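Local coordinates for protein Serpin48 (Tenebrio molitor, PDB 3OZQ) that is a highly specific serpin of insect innate immunity, inhibiting the serine protease SPE, at residues 183-188 and 201-206; 207-212 and 262-267. All coordinates share one frame; numbering follows the deposited sequence.

Contact 1: 183-188 and 201-206; sequences HTRKSD and TMYLDE
The guanidinium of Arg-185 lies flat over the phenol ring of Tyr-203, their centres 4.2 Å apart and their planes only 11° from parallel. The overlap is shifted toward the hydroxyl end, with NH1 above the ring toward its rim, a placing that would let the positive charge interact with the aromatic electrons. The side chains cross at about a right angle, and Arg-185 CG, set between its own backbone N and carbonyl carbon (chi1 52°), packs 3.8 Å from Tyr-203 CE2. A second grip acts at the rim of the ring, where Tyr-203 OH and Ser-187 OG share a hydrogen bond of 2.8 Å. The short serine suits a place where its hydroxyl meets the ring edge. An alanine in place of Tyr-203 would probably leave the Arg-185 guanidinium without its aromatic platform, free to turn, and Ser-187 OG without this partner.

Beneath these groups, the backbones of Arg-185 and Thr-201 form an antiparallel hydrogen-bonded pair, with Arg-185 N 3.0 Å from Thr-201 O and Thr-201 N 2.7 Å from Arg-185 O. Thr-184 packs alongside Met-202 with OG1 3.9 Å from Met-202 CG, while that hydroxyl bonds to Glu-323. One water links His-183 ND1 to Tyr-203 O, and another joins Asp-188 O to Thr-201 OG1.

The paired strands 185-190 and 196-205 make a hairpin of serpin sheet C. Beyond it, Met-202 and Leu-204 make backbone hydrogen bonds to Leu-268 and Val-266 of strand 260-278, and both side chains pack on Phe-179.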
loop_
_atom_site.group_PDB
_atom_site.type_symbol
_atom_site.label_atom_id
_atom_site.label_comp_id
_atom_site.label_asym_id
_atom_site.label_seq_id
_atom_site.Cartn_x
_atom_site.Cartn_y
_atom_site.Cartn_z
ATOM N N HIS A 183 -22.966 -10.976 16.641
ATOM C CA HIS A 183 -21.975 -11.500 17.572
ATOM C C HIS A 183 -20.809 -10.543 17.814
ATOM O O HIS A 183 -19.876 -10.846 18.554
ATOM C CB HIS A 183 -21.494 -12.873 17.106
ATOM C CG HIS A 183 -22.581 -13.902 17.084
ATOM N ND1 HIS A 183 -22.580 -14.971 16.215
ATOM C CD2 HIS A 183 -23.709 -14.020 17.824
ATOM C CE1 HIS A 183 -23.659 -15.705 16.422
ATOM N NE2 HIS A 183 -24.362 -15.147 17.392
ATOM N N THR A 184 -20.879 -9.371 17.204
ATOM C CA THR A 184 -19.877 -8.352 17.436
ATOM C C THR A 184 -20.059 -7.674 18.796
ATOM O O THR A 184 -21.149 -7.190 19.123
ATOM C CB THR A 184 -19.903 -7.303 16.313
ATOM O OG1 THR A 184 -19.496 -7.930 15.088
ATOM C CG2 THR A 184 -18.995 -6.161 16.646
ATOM N N ARG A 185 -18.987 -7.638 19.583
ATOM C CA ARG A 185 -19.053 -7.095 20.932
ATOM C C ARG A 185 -17.732 -6.474 21.360
ATOM O O ARG A 185 -16.689 -6.724 20.749
ATOM C CB ARG A 185 -19.450 -8.194 21.922
ATOM C CG ARG A 185 -18.590 -9.437 21.822
ATOM C CD ARG A 185 -18.929 -10.467 22.908
ATOM N NE ARG A 185 -17.703 -10.927 23.557
ATOM C CZ ARG A 185 -17.090 -12.075 23.287
ATOM N NH1 ARG A 185 -17.605 -12.920 22.402
ATOM N NH2 ARG A 185 -15.970 -12.392 23.924
ATOM N N LYS A 186 -17.792 -5.654 22.407
ATOM C CA LYS A 186 -16.612 -5.061 23.026
ATOM C C LYS A 186 -15.819 -6.153 23.727
ATOM O O LYS A 186 -16.381 -6.895 24.522
ATOM C CB LYS A 186 -17.041 -4.032 24.079
ATOM C CG LYS A 186 -17.752 -2.824 23.542
ATOM C CD LYS A 186 -16.788 -1.950 22.754
ATOM C CE LYS A 186 -17.324 -0.548 22.543
ATOM N NZ LYS A 186 -16.377 0.234 21.687
ATOM N N SER A 187 -14.518 -6.247 23.457
ATOM C CA SER A 187 -13.679 -7.252 24.122
ATOM C C SER A 187 -12.262 -6.743 24.376
ATOM O O SER A 187 -11.824 -5.767 23.762
ATOM C CB SER A 187 -13.610 -8.540 23.300
ATOM O OG SER A 187 -14.898 -9.013 22.954
ATOM N N ASP A 188 -11.541 -7.426 25.264
ATOM C CA ASP A 188 -10.175 -7.038 25.596
ATOM C C ASP A 188 -9.294 -6.969 24.355
ATOM O O ASP A 188 -9.354 -7.849 23.499
ATOM C CB ASP A 188 -9.540 -8.039 26.570
ATOM C CG ASP A 188 -10.234 -8.074 27.922
ATOM O OD1 ASP A 188 -10.755 -7.027 28.362
ATOM O OD2 ASP A 188 -10.251 -9.154 28.542
ATOM N N THR A 201 -15.199 -6.140 18.565
ATOM C CA THR A 201 -14.538 -7.325 18.062
ATOM C C THR A 201 -15.561 -8.236 17.385
ATOM O O THR A 201 -16.671 -8.417 17.883
ATOM C CB THR A 201 -13.793 -8.050 19.206
ATOM O OG1 THR A 201 -12.776 -7.182 19.730
ATOM C CG2 THR A 201 -13.154 -9.340 18.718
ATOM N N MET A 202 -15.183 -8.784 16.233
ATOM C CA MET A 202 -16.057 -9.619 15.422
ATOM C C MET A 202 -15.666 -11.081 15.582
ATOM O O MET A 202 -14.498 -11.386 15.799
ATOM C CB MET A 202 -15.944 -9.234 13.940
ATOM C CG MET A 202 -15.901 -7.747 13.655
ATOM S SD MET A 202 -15.784 -7.427 11.869
ATOM C CE MET A 202 -14.174 -8.131 11.526
ATOM N N TYR A 203 -16.634 -11.983 15.440
ATOM C CA TYR A 203 -16.400 -13.395 15.718
ATOM C C TYR A 203 -16.908 -14.318 14.617
ATOM O O TYR A 203 -18.047 -14.210 14.177
ATOM C CB TYR A 203 -17.012 -13.786 17.085
ATOM C CG TYR A 203 -16.322 -13.116 18.249
ATOM C CD1 TYR A 203 -15.305 -13.764 18.943
ATOM C CD2 TYR A 203 -16.670 -11.828 18.641
ATOM C CE1 TYR A 203 -14.661 -13.156 19.996
ATOM C CE2 TYR A 203 -16.027 -11.209 19.690
ATOM C CZ TYR A 203 -15.022 -11.878 20.361
ATOM O OH TYR A 203 -14.367 -11.254 21.390
ATOM N N LEU A 204 -16.049 -15.234 14.183
ATOM C CA LEU A 204 -16.421 -16.242 13.196
ATOM C C LEU A 204 -15.889 -17.597 13.626
ATOM O O LEU A 204 -14.682 -17.766 13.792
ATOM C CB LEU A 204 -15.851 -15.886 11.822
ATOM C CG LEU A 204 -16.782 -15.857 10.611
ATOM C CD1 LEU A 204 -15.975 -15.614 9.318
ATOM C CD2 LEU A 204 -17.589 -17.131 10.515
ATOM N N ASP A 205 -16.790 -18.564 13.790
ATOM C CA ASP A 205 -16.428 -19.877 14.322
ATOM C C ASP A 205 -16.472 -21.017 13.310
ATOM O O ASP A 205 -17.170 -20.951 12.297
ATOM C CB ASP A 205 -17.342 -20.251 15.492
ATOM C CG ASP A 205 -17.286 -19.251 16.621
ATOM O OD1 ASP A 205 -16.201 -18.673 16.855
ATOM O OD2 ASP A 205 -18.335 -19.049 17.272
ATOM N N GLU A 206 -15.725 -22.070 13.618
ATOM C CA GLU A 206 -15.770 -23.314 12.858
ATOM C C GLU A 206 -15.675 -23.117 11.344
ATOM O O GLU A 206 -16.401 -23.763 10.588
ATOM C CB GLU A 206 -17.046 -24.092 13.203
ATOM C CG GLU A 206 -17.163 -24.484 14.668
ATOM C CD GLU A 206 -18.615 -24.530 15.163
ATOM O OE1 GLU A 206 -18.908 -23.895 16.206
ATOM O OE2 GLU A 206 -19.461 -25.191 14.513
HETATM O O HOH W 1 -20.118 -15.627 15.922
HETATM O O HOH W 2 -10.215 -7.727 20.680
#

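Contact 2: 207-212 and 262-267; sequences QYFNYY and QLVNVA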
loop_
_atom_site.group_PDB
_atom_site.type_symbol
_atom_site.label_atom_id
_atom_site.label_comp_id
_atom_site.label_asym_id
_atom_site.label_seq_id
_atom_site.Cartn_x
_atom_site.Cartn_y
_atom_site.Cartn_z
ATOM N N GLN A 207 -14.779 -22.234 10.906
ATOM C CA GLN A 207 -14.531 -22.042 9.483
ATOM C C GLN A 207 -13.194 -22.666 9.117
ATOM O O GLN A 207 -12.294 -22.748 9.953
ATOM C CB GLN A 207 -14.502 -20.552 9.133
ATOM C CG GLN A 207 -15.760 -19.782 9.501
ATOM C CD GLN A 207 -16.934 -20.111 8.600
ATOM O OE1 GLN A 207 -18.087 -19.859 8.951
ATOM N NE2 GLN A 207 -16.647 -20.669 7.430
ATOM N N TYR A 208 -13.064 -23.106 7.868
ATOM C CA TYR A 208 -11.787 -23.607 7.375
ATOM C C TYR A 208 -11.050 -22.508 6.613
ATOM O O TYR A 208 -11.446 -22.121 5.511
ATOM C CB TYR A 208 -11.968 -24.849 6.496
ATOM C CG TYR A 208 -12.056 -26.141 7.286
ATOM C CD1 TYR A 208 -10.908 -26.807 7.696
ATOM C CD2 TYR A 208 -13.285 -26.681 7.634
ATOM C CE1 TYR A 208 -10.980 -27.991 8.427
ATOM C CE2 TYR A 208 -13.374 -27.863 8.370
ATOM C CZ TYR A 208 -12.215 -28.514 8.762
ATOM O OH TYR A 208 -12.290 -29.690 9.485
ATOM N N PHE A 209 -9.977 -22.013 7.216
ATOM C CA PHE A 209 -9.184 -20.939 6.628
ATOM C C PHE A 209 -7.737 -21.369 6.579
ATOM O O PHE A 209 -7.292 -22.150 7.414
ATOM C CB PHE A 209 -9.291 -19.666 7.479
ATOM C CG PHE A 209 -10.638 -19.009 7.426
ATOM C CD1 PHE A 209 -11.206 -18.467 8.572
ATOM C CD2 PHE A 209 -11.332 -18.911 6.229
ATOM C CE1 PHE A 209 -12.450 -17.850 8.527
ATOM C CE2 PHE A 209 -12.570 -18.295 6.173
ATOM C CZ PHE A 209 -13.131 -17.764 7.320
ATOM N N ASN A 210 -6.998 -20.843 5.605
ATOM C CA ASN A 210 -5.570 -21.068 5.554
ATOM C C ASN A 210 -4.901 -20.602 6.834
ATOM O O ASN A 210 -5.113 -19.481 7.298
ATOM C CB ASN A 210 -4.964 -20.396 4.321
ATOM C CG ASN A 210 -5.212 -21.196 3.063
ATOM O OD1 ASN A 210 -4.941 -22.394 3.021
ATOM N ND2 ASN A 210 -5.754 -20.552 2.042
ATOM N N TYR A 211 -4.091 -21.480 7.397
ATOM C CA TYR A 211 -3.570 -21.303 8.736
ATOM C C TYR A 211 -2.156 -21.842 8.776
ATOM O O TYR A 211 -1.833 -22.803 8.077
ATOM C CB TYR A 211 -4.466 -22.068 9.718
ATOM C CG TYR A 211 -3.983 -22.087 11.148
ATOM C CD1 TYR A 211 -4.477 -21.180 12.078
ATOM C CD2 TYR A 211 -3.044 -23.020 11.575
ATOM C CE1 TYR A 211 -4.045 -21.198 13.398
ATOM C CE2 TYR A 211 -2.603 -23.043 12.892
ATOM C CZ TYR A 211 -3.111 -22.132 13.797
ATOM O OH TYR A 211 -2.681 -22.146 15.106
ATOM N N TYR A 212 -1.306 -21.231 9.587
ATOM C CA TYR A 212 0.072 -21.691 9.689
ATOM C C TYR A 212 0.709 -21.306 11.012
ATOM O O TYR A 212 0.527 -20.195 11.504
ATOM C CB TYR A 212 0.910 -21.138 8.532
ATOM C CG TYR A 212 2.275 -21.771 8.426
ATOM C CD1 TYR A 212 3.422 -21.068 8.774
ATOM C CD2 TYR A 212 2.415 -23.081 7.988
ATOM C CE1 TYR A 212 4.673 -21.654 8.687
ATOM C CE2 TYR A 212 3.660 -23.675 7.894
ATOM C CZ TYR A 212 4.783 -22.961 8.248
ATOM O OH TYR A 212 6.019 -23.560 8.148
ATOM N N GLN A 262 -7.204 -25.163 7.941
ATOM C CA GLN A 262 -7.501 -25.808 9.212
ATOM C C GLN A 262 -8.753 -25.213 9.821
ATOM O O GLN A 262 -9.080 -24.056 9.582
ATOM C CB GLN A 262 -6.327 -25.680 10.182
ATOM C CG GLN A 262 -5.029 -26.287 9.660
ATOM C CD GLN A 262 -4.160 -26.856 10.769
ATOM O OE1 GLN A 262 -4.598 -27.713 11.533
ATOM N NE2 GLN A 262 -2.922 -26.379 10.863
ATOM N N LEU A 263 -9.455 -26.015 10.613
ATOM C CA LEU A 263 -10.663 -25.566 11.277
ATOM C C LEU A 263 -10.286 -24.591 12.381
ATOM O O LEU A 263 -9.460 -24.897 13.236
ATOM C CB LEU A 263 -11.396 -26.760 11.877
ATOM C CG LEU A 263 -12.732 -26.403 12.504
ATOM C CD1 LEU A 263 -13.667 -25.854 11.434
ATOM C CD2 LEU A 263 -13.329 -27.634 13.185
ATOM N N VAL A 264 -10.892 -23.417 12.376
ATOM C CA VAL A 264 -10.408 -22.360 13.243
ATOM C C VAL A 264 -11.538 -21.457 13.670
ATOM O O VAL A 264 -12.532 -21.320 12.961
ATOM C CB VAL A 264 -9.296 -21.523 12.512
ATOM C CG1 VAL A 264 -9.816 -20.970 11.201
ATOM C CG2 VAL A 264 -8.764 -20.416 13.403
ATOM N N ASN A 265 -11.394 -20.861 14.849
ATOM C CA ASN A 265 -12.269 -19.785 15.277
ATOM C C ASN A 265 -11.475 -18.492 15.219
ATOM O O ASN A 265 -10.300 -18.469 15.571
ATOM C CB ASN A 265 -12.772 -20.007 16.705
ATOM C CG ASN A 265 -13.797 -21.128 16.805
ATOM O OD1 ASN A 265 -14.441 -21.497 15.824
ATOM N ND2 ASN A 265 -13.953 -21.668 18.002
ATOM N N VAL A 266 -12.111 -17.414 14.787
ATOM C CA VAL A 266 -11.399 -16.157 14.643
ATOM C C VAL A 266 -12.050 -15.026 15.415
ATOM O O VAL A 266 -13.260 -14.821 15.345
ATOM C CB VAL A 266 -11.279 -15.735 13.164
ATOM C CG1 VAL A 266 -10.810 -16.913 12.310
ATOM C CG2 VAL A 266 -12.607 -15.218 12.673
ATOM N N ALA A 267 -11.230 -14.284 16.144
ATOM C CA ALA A 267 -11.686 -13.072 16.810
ATOM C C ALA A 267 -10.878 -11.910 16.270
ATOM O O ALA A 267 -9.693 -11.777 16.586
ATOM C CB ALA A 267 -11.503 -13.175 18.316
#
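Tyr-208 lays one face of its ring over Leu-263 CB, a CH-pi contact 4.0 Å from the ring centroid and 25° off the ring normal. Leu-263 CG stands anti to its backbone N (chi1 -176°), and CD1 beyond it comes within 3.7 Å of Tyr-208 CE2. This is the solvent side of the contact: Tyr-208 is exposed, and a tyrosine suits it by offering a broad apolar face to the leucine while carrying a polar hydroxyl.

Gln-207, Phe-209, Gln-262 and Val-264 occupy the other face, whose apolar members are buried. Phe-209 CD1 lies 3.9 Å from Val-264 CG1 and 4.1 Å from Val-266 CG1, the latter at the ring edge. Gln-207 CB covers one face of the same ring, and Leu-204 and Leu-222 press on Phe-209 from outside, so a large apolar ring and slim branched valines fit together here. Farther along, the packing is more polar. Gln-262 NE2 sits 3.4 Å from Tyr-211 CD2, with amide and ring planes 86° apart; Lys-348 holds Gln-262 OE1, and the Tyr-211 hydroxyl is hydrogen-bonded to Glu-213.

Four backbone bonds hold the strands in antiparallel register. Gln-207 pairs with Val-264 (Val-264 N to Gln-207 O, 2.9 Å) and Phe-209 with Gln-262 (Gln-262 N to Phe-209 O, 3.1 Å), flanking the non-hydrogen-bonded pair of Tyr-208 and Leu-263. The short segments run strongly askew, and the pairing continues past them, where Tyr-211 bonds through its backbone to Thr-260. In the serpin fold this is the place where the first strand of sheet B meets the second strand of sheet C.

Overall arrangement
From the N terminus, the chain first reaches contact 1, where strand 196-205 folds back on strand 185-190 and closes a short hairpin. It turns a corner at Glu-206 and enters strand 207-214, whose meeting with strand 260-278 in contact 2 closes a loop of 49 residues, including strands 219-225 and 231-237 and two short helices. Contacts 1 and 2 are in series, neither nested nor crossed, the centres of contact 1 and contact 2 lying about 14 Å apart. They join through strand 260-278, which pairs with both 196-205 and 207-214; Asn-265 OD1 probably bonds to Glu-206 N at the corner. Contact 1 pairs two strands within sheet C; contact 2 ties that sheet to sheet B.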